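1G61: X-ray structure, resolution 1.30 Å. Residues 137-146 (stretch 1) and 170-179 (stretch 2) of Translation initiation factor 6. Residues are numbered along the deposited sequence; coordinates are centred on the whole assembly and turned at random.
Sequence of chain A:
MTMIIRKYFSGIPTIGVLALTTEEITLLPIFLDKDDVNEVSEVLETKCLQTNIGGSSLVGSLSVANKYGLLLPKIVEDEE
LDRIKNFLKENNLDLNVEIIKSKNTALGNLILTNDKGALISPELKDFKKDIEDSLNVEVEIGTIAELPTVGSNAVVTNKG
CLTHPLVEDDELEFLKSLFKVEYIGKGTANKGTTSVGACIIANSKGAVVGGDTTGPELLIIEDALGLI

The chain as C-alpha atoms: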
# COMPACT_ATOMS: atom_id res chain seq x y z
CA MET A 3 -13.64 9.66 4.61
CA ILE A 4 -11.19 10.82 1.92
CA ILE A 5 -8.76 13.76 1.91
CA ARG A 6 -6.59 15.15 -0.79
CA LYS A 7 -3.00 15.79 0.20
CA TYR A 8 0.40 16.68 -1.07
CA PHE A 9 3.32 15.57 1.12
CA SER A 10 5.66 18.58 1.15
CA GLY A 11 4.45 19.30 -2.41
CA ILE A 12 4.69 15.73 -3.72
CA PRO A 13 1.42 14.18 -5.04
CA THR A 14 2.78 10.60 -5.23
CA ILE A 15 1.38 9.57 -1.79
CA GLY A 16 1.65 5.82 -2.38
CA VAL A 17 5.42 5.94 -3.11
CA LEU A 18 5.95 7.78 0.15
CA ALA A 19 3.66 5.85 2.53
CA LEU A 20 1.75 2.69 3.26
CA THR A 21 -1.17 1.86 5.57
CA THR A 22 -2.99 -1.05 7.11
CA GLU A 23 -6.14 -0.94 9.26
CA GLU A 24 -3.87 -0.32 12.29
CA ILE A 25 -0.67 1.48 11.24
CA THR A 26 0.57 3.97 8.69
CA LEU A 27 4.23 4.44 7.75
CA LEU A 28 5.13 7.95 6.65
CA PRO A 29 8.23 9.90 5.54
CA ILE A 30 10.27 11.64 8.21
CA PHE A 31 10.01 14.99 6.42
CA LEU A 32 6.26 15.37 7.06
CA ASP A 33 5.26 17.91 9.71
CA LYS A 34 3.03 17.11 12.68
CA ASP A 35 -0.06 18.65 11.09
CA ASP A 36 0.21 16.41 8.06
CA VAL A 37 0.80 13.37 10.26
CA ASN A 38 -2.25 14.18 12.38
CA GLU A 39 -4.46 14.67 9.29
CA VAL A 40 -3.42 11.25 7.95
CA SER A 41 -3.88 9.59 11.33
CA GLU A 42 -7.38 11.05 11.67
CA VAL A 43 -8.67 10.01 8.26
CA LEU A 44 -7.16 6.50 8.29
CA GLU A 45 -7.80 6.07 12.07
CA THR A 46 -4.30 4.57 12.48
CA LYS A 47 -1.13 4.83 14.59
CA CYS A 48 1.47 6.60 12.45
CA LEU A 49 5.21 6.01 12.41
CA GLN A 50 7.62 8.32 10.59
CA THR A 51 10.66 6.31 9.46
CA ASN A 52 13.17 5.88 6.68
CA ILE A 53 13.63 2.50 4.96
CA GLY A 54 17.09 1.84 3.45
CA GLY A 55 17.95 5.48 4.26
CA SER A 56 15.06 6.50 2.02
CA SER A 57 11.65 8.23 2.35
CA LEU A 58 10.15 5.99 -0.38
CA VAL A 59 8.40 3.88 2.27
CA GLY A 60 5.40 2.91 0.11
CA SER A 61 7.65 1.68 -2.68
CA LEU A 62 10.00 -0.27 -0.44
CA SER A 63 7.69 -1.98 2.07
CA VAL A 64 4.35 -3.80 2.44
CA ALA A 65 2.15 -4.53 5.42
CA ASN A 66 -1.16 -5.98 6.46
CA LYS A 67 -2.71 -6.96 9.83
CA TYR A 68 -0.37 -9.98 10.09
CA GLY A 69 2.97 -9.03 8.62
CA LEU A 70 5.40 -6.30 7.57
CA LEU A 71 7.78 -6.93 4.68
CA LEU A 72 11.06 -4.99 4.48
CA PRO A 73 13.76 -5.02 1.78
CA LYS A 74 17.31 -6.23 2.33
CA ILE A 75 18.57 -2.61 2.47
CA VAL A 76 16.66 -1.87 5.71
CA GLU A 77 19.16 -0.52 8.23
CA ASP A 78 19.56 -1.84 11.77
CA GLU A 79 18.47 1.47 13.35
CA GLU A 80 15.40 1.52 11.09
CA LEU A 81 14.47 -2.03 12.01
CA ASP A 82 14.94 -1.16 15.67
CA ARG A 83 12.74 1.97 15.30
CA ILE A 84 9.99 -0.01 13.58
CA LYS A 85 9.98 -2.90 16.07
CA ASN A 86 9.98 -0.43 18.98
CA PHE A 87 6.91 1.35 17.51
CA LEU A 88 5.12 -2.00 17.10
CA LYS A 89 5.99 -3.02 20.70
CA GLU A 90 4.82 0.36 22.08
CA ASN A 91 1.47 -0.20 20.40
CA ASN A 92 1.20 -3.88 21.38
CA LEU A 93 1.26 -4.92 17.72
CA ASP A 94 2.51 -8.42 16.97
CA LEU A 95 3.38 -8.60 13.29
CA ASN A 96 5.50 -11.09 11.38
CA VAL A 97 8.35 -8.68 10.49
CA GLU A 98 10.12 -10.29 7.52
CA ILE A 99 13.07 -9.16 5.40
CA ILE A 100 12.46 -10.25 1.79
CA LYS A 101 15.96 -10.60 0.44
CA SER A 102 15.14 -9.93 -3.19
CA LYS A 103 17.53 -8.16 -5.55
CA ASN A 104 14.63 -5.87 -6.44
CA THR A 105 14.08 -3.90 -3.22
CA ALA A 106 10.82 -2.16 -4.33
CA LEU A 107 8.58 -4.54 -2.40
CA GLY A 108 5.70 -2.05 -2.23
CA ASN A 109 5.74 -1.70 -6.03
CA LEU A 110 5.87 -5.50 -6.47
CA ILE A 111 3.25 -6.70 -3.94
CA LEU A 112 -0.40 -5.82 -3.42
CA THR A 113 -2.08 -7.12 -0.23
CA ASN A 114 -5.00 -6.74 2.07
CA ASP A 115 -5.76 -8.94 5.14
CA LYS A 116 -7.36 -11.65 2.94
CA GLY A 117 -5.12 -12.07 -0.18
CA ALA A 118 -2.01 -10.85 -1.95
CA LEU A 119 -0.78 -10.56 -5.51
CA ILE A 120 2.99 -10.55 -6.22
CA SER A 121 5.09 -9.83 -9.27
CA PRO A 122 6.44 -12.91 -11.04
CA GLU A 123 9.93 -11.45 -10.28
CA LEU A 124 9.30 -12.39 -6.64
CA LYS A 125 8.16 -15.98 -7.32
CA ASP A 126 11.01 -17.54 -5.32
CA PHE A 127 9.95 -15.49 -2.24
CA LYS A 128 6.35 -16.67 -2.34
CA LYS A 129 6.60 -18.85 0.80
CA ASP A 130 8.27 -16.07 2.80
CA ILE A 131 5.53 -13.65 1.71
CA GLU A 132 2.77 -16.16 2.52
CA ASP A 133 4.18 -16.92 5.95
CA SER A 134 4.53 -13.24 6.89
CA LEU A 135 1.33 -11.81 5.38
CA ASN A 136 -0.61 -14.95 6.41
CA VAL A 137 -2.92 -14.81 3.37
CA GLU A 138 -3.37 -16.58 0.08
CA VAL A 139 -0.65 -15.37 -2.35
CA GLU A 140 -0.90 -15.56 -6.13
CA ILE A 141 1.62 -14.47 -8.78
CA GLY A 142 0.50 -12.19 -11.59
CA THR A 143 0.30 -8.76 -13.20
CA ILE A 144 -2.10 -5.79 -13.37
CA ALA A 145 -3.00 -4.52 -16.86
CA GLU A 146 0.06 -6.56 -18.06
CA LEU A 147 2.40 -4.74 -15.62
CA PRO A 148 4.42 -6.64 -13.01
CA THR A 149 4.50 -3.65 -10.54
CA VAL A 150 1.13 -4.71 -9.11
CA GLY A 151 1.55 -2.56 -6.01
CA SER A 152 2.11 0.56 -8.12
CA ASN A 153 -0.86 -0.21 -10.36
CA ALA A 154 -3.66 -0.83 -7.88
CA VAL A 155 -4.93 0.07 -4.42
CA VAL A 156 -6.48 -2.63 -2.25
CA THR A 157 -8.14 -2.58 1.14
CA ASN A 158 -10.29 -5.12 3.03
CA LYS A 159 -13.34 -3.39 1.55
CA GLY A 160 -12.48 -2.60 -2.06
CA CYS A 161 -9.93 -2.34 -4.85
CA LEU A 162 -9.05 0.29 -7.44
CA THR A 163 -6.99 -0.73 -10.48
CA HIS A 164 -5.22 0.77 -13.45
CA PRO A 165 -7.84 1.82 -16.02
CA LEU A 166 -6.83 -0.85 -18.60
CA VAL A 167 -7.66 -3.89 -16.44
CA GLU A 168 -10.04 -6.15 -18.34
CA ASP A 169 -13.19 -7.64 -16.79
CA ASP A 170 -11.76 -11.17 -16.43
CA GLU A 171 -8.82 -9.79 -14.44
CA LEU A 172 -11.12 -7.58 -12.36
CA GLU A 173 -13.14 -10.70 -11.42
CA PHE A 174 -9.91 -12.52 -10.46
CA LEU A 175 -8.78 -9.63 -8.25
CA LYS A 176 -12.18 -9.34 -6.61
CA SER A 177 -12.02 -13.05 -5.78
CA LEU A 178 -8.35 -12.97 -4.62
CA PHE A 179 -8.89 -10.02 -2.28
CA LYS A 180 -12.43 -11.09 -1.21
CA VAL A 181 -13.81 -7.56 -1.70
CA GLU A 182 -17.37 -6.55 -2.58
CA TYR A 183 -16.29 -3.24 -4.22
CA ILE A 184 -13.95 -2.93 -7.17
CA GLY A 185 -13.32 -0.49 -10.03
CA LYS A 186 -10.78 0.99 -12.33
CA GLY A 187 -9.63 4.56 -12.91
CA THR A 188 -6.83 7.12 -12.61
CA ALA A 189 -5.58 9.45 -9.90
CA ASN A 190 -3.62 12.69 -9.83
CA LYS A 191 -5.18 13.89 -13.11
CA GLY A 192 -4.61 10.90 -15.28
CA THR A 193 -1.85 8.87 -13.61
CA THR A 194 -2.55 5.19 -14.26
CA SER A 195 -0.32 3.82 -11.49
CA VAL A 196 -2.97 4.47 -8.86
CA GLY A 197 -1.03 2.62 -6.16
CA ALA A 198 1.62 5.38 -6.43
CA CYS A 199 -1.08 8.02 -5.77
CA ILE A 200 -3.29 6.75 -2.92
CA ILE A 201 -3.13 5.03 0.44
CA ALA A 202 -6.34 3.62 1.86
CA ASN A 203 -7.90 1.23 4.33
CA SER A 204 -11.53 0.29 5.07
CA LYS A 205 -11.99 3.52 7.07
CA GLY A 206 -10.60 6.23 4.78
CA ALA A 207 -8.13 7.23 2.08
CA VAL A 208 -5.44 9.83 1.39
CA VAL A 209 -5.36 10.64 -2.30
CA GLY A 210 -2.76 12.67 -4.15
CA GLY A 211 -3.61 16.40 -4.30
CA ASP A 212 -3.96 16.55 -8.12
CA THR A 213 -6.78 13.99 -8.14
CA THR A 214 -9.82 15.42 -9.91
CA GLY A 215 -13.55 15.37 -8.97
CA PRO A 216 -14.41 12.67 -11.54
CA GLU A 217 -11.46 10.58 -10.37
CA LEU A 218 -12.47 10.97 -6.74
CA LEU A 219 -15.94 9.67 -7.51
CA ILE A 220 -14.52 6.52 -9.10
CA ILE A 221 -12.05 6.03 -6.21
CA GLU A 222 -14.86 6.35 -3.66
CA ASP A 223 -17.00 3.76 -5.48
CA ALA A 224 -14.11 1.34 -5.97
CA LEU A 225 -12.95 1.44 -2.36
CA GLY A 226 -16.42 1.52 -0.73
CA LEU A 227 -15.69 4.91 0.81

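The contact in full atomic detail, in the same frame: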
# COMPACT_ATOMS: atom_id res chain seq x y z
N VAL A 137 -1.79 -14.79 4.29
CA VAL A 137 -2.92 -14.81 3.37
C VAL A 137 -2.56 -15.64 2.13
O VAL A 137 -1.39 -15.93 1.89
CB VAL A 137 -3.34 -13.42 2.91
CG1 VAL A 137 -3.85 -12.55 4.07
CG2 VAL A 137 -2.18 -12.71 2.21
N GLU A 138 -3.59 -15.97 1.38
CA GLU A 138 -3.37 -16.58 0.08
C GLU A 138 -2.53 -15.65 -0.77
O GLU A 138 -2.91 -14.46 -0.87
CB GLU A 138 -4.74 -16.80 -0.59
CG GLU A 138 -4.55 -17.30 -2.04
CD GLU A 138 -5.79 -17.26 -2.88
OE1 GLU A 138 -6.89 -16.87 -2.41
OE2 GLU A 138 -5.77 -17.68 -4.06
N VAL A 139 -1.49 -16.16 -1.42
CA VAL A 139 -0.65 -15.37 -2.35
C VAL A 139 -0.73 -15.96 -3.73
O VAL A 139 -0.62 -17.18 -3.89
CB VAL A 139 0.82 -15.37 -1.86
CG1 VAL A 139 1.73 -14.68 -2.89
CG2 VAL A 139 0.91 -14.66 -0.50
N GLU A 140 -0.97 -15.13 -4.74
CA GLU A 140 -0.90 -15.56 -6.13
C GLU A 140 0.09 -14.68 -6.88
O GLU A 140 0.32 -13.51 -6.50
CB GLU A 140 -2.28 -15.44 -6.82
CG GLU A 140 -3.34 -16.29 -6.14
CD GLU A 140 -3.01 -17.77 -6.12
OE1 GLU A 140 -2.19 -18.25 -6.93
OE2 GLU A 140 -3.59 -18.51 -5.28
N ILE A 141 0.67 -15.21 -7.95
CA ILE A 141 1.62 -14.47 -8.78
C ILE A 141 0.86 -13.91 -9.96
O ILE A 141 0.03 -14.62 -10.57
CB ILE A 141 2.74 -15.44 -9.22
CG1 ILE A 141 3.63 -15.88 -8.04
CG2 ILE A 141 3.51 -14.82 -10.36
CD1 ILE A 141 4.44 -17.14 -8.28
N GLY A 142 1.15 -12.66 -10.34
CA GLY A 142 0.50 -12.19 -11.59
C GLY A 142 0.84 -10.74 -11.82
O GLY A 142 1.77 -10.18 -11.18
N THR A 143 0.09 -10.13 -12.73
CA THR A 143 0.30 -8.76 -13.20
C THR A 143 -0.99 -7.96 -13.05
O THR A 143 -2.02 -8.55 -12.70
CB THR A 143 0.74 -8.76 -14.67
OG1 THR A 143 -0.20 -9.54 -15.43
CG2 THR A 143 2.08 -9.49 -14.83
N ILE A 144 -0.94 -6.67 -13.31
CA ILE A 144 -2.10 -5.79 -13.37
C ILE A 144 -2.01 -5.02 -14.67
O ILE A 144 -1.02 -4.29 -14.84
CB ILE A 144 -2.17 -4.81 -12.17
CG1 ILE A 144 -2.32 -5.52 -10.84
CG2 ILE A 144 -3.27 -3.76 -12.41
CD1 ILE A 144 -3.73 -5.87 -10.46
N ALA A 145 -3.00 -5.22 -15.56
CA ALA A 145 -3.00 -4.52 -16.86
C ALA A 145 -1.67 -4.84 -17.54
O ALA A 145 -1.08 -3.93 -18.14
CB ALA A 145 -3.24 -3.04 -16.72
N GLU A 146 -1.17 -6.06 -17.44
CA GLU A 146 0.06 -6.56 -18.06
C GLU A 146 1.33 -6.08 -17.37
O GLU A 146 2.44 -6.45 -17.80
CB GLU A 146 0.18 -6.18 -19.56
CG GLU A 146 -1.11 -6.47 -20.35
CD GLU A 146 -0.91 -6.36 -21.85
OE1 GLU A 146 -1.30 -5.32 -22.44
OE2 GLU A 146 -0.39 -7.35 -22.40
N ASP A 170 -12.12 -9.86 -16.97
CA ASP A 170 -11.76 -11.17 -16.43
C ASP A 170 -10.73 -11.00 -15.33
O ASP A 170 -10.79 -11.73 -14.31
CB ASP A 170 -11.27 -12.11 -17.51
CG ASP A 170 -10.21 -11.49 -18.37
OD1 ASP A 170 -9.79 -10.34 -18.15
OD2 ASP A 170 -9.82 -12.19 -19.32
N GLU A 171 -9.83 -10.05 -15.47
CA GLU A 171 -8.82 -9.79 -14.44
C GLU A 171 -9.44 -9.11 -13.24
O GLU A 171 -9.11 -9.42 -12.09
CB GLU A 171 -7.69 -8.96 -15.06
CG GLU A 171 -6.63 -8.58 -14.01
CD GLU A 171 -5.37 -8.15 -14.75
OE1 GLU A 171 -5.27 -7.00 -15.18
OE2 GLU A 171 -4.50 -9.03 -14.96
N LEU A 172 -10.39 -8.20 -13.46
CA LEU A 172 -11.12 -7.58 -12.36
C LEU A 172 -11.86 -8.64 -11.52
O LEU A 172 -11.83 -8.61 -10.30
CB LEU A 172 -12.09 -6.52 -12.88
CG LEU A 172 -12.32 -5.25 -12.11
CD1 LEU A 172 -11.09 -4.36 -12.00
CD2 LEU A 172 -13.44 -4.48 -12.78
N GLU A 173 -12.51 -9.62 -12.16
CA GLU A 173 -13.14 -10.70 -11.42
C GLU A 173 -12.14 -11.52 -10.63
O GLU A 173 -12.39 -11.89 -9.46
CB GLU A 173 -13.94 -11.66 -12.33
CG GLU A 173 -14.86 -12.55 -11.50
CD GLU A 173 -15.53 -11.94 -10.29
OE1 GLU A 173 -16.32 -10.96 -10.49
OE2 GLU A 173 -15.32 -12.41 -9.13
N PHE A 174 -10.98 -11.83 -11.17
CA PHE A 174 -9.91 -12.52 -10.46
C PHE A 174 -9.46 -11.75 -9.24
O PHE A 174 -9.29 -12.34 -8.17
CB PHE A 174 -8.76 -12.72 -11.46
CG PHE A 174 -7.47 -13.18 -10.77
CD1 PHE A 174 -7.25 -14.49 -10.35
CD2 PHE A 174 -6.48 -12.25 -10.54
CE1 PHE A 174 -6.06 -14.85 -9.72
CE2 PHE A 174 -5.30 -12.63 -9.91
CZ PHE A 174 -5.08 -13.92 -9.49
N LEU A 175 -9.23 -10.44 -9.38
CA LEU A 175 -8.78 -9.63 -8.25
C LEU A 175 -9.83 -9.55 -7.16
O LEU A 175 -9.58 -9.62 -5.96
CB LEU A 175 -8.43 -8.21 -8.71
CG LEU A 175 -7.23 -8.18 -9.69
CD1 LEU A 175 -7.12 -6.81 -10.35
CD2 LEU A 175 -5.91 -8.62 -9.06
N LYS A 176 -11.08 -9.42 -7.59
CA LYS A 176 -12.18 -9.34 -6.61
C LYS A 176 -12.21 -10.61 -5.79
O LYS A 176 -12.42 -10.58 -4.57
CB LYS A 176 -13.48 -9.07 -7.38
CG LYS A 176 -14.65 -8.80 -6.47
CD LYS A 176 -15.87 -8.52 -7.35
CE LYS A 176 -16.99 -8.04 -6.45
NZ LYS A 176 -18.27 -8.25 -7.17
N SER A 177 -12.01 -11.76 -6.44
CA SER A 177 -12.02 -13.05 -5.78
C SER A 177 -10.80 -13.20 -4.89
O SER A 177 -10.88 -13.63 -3.72
CB SER A 177 -12.07 -14.15 -6.87
OG SER A 177 -11.92 -15.41 -6.27
N LEU A 178 -9.59 -12.83 -5.37
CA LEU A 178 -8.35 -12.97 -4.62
C LEU A 178 -8.38 -12.16 -3.32
O LEU A 178 -7.96 -12.60 -2.27
CB LEU A 178 -7.14 -12.53 -5.46
CG LEU A 178 -5.79 -12.51 -4.78
CD1 LEU A 178 -5.41 -13.88 -4.23
CD2 LEU A 178 -4.75 -11.98 -5.77
N PHE A 179 -8.92 -10.94 -3.40
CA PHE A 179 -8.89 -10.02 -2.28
C PHE A 179 -10.17 -10.09 -1.46
O PHE A 179 -10.24 -9.46 -0.38
CB PHE A 179 -8.66 -8.58 -2.83
CG PHE A 179 -7.27 -8.41 -3.39
CD1 PHE A 179 -7.08 -7.98 -4.70
CD2 PHE A 179 -6.15 -8.67 -2.59
CE1 PHE A 179 -5.79 -7.80 -5.20
CE2 PHE A 179 -4.87 -8.48 -3.08
CZ PHE A 179 -4.71 -8.07 -4.38
O HOH W 1 -8.20 -14.91 -0.76
O HOH W 2 -2.43 -8.36 -16.28

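Stretch 1 runs as a strand through V139, E140 and I141 and then continues as a loop. Stretch 2 is helical. The strand and helix axes run nearly antiparallel, at 155°, and come within 10.1 Å of each other. Between strand and helix, side chains fill the gap; in the loop the backbone takes part as well. The contact is modest in size, burying 363 Å² over both sides.

V137 makes no contact with the helix. The first residue to do so is E138, whose CA-to-CB bond points toward it. Its side chain is extended, with chi1 and chi2 both t, and its CD lies 3.7 Å from L178 CD1. The carboxylate stays at the exposed border of the contact, where it also meets solvent. Water 1 lies 2.9 Å from E138 OE1 and 2.8 Å from L178 O, placed to donate to either, though it has more acceptors in reach than protons. It sits between the acid and the backbone of L178.

V139 alternates with its neighbours, as expected in a strand, and its CA-to-CB bond points away. That of E140 points back toward the helix. Its chi1 and chi2 are both m, and this bend leads the end of the side chain away from the helix. The aliphatic part makes the contact: E140 CG is 3.7 Å from L178 CD1, and E140 CB is 4.2 Å from F174 CZ. E140 CB sits at the edge of the F174 ring, near its plane, so the ring offers its rim rather than a face. L178 CD1 thus meets both acidic side chains, and L178 has the largest area covered in the contact. The two acids also meet each other, with E138 OE2 2.6 Å from E140 OE2. Oxygens this close suggest that one carboxyl group is protonated.

The CA-to-CB bond of I141 points away again. G142 has no side chain and makes no close contact with the helix.

From T143 onward the loop lies near E171. T143 O is 3.4 Å from E171 OE2, but both atoms are acceptors and no hydrogen bond joins them. Water 2 provides a link instead. It lies 2.7 Å from T143 OG1, donates to E171 OE2 at 2.5 Å, and accepts from E146 N at 2.9 Å. One water therefore ties the carboxylate to two points of the loop.

I144 is buried. Its CA-to-CB bond points sideways, but the end of the side chain comes nearer the helix, and I144 CD1 packs against L175 CD1 at 3.5 Å. This is an apolar contact between two buried residues. I144 CA also lies 3.8 Å from E171 OE1.

A145 turns its CB away but presents its backbone. A145 N donates to E171 OE1 at 2.9 Å, with an angle of 171° at the hydrogen. The bond is of ordinary length and almost straight, and it is the only direct hydrogen bond between the stretches. E171 reaches it with chi1 and chi2 both t. The CA-to-CB bond of E146 points away, and its link to E171 runs through water 2.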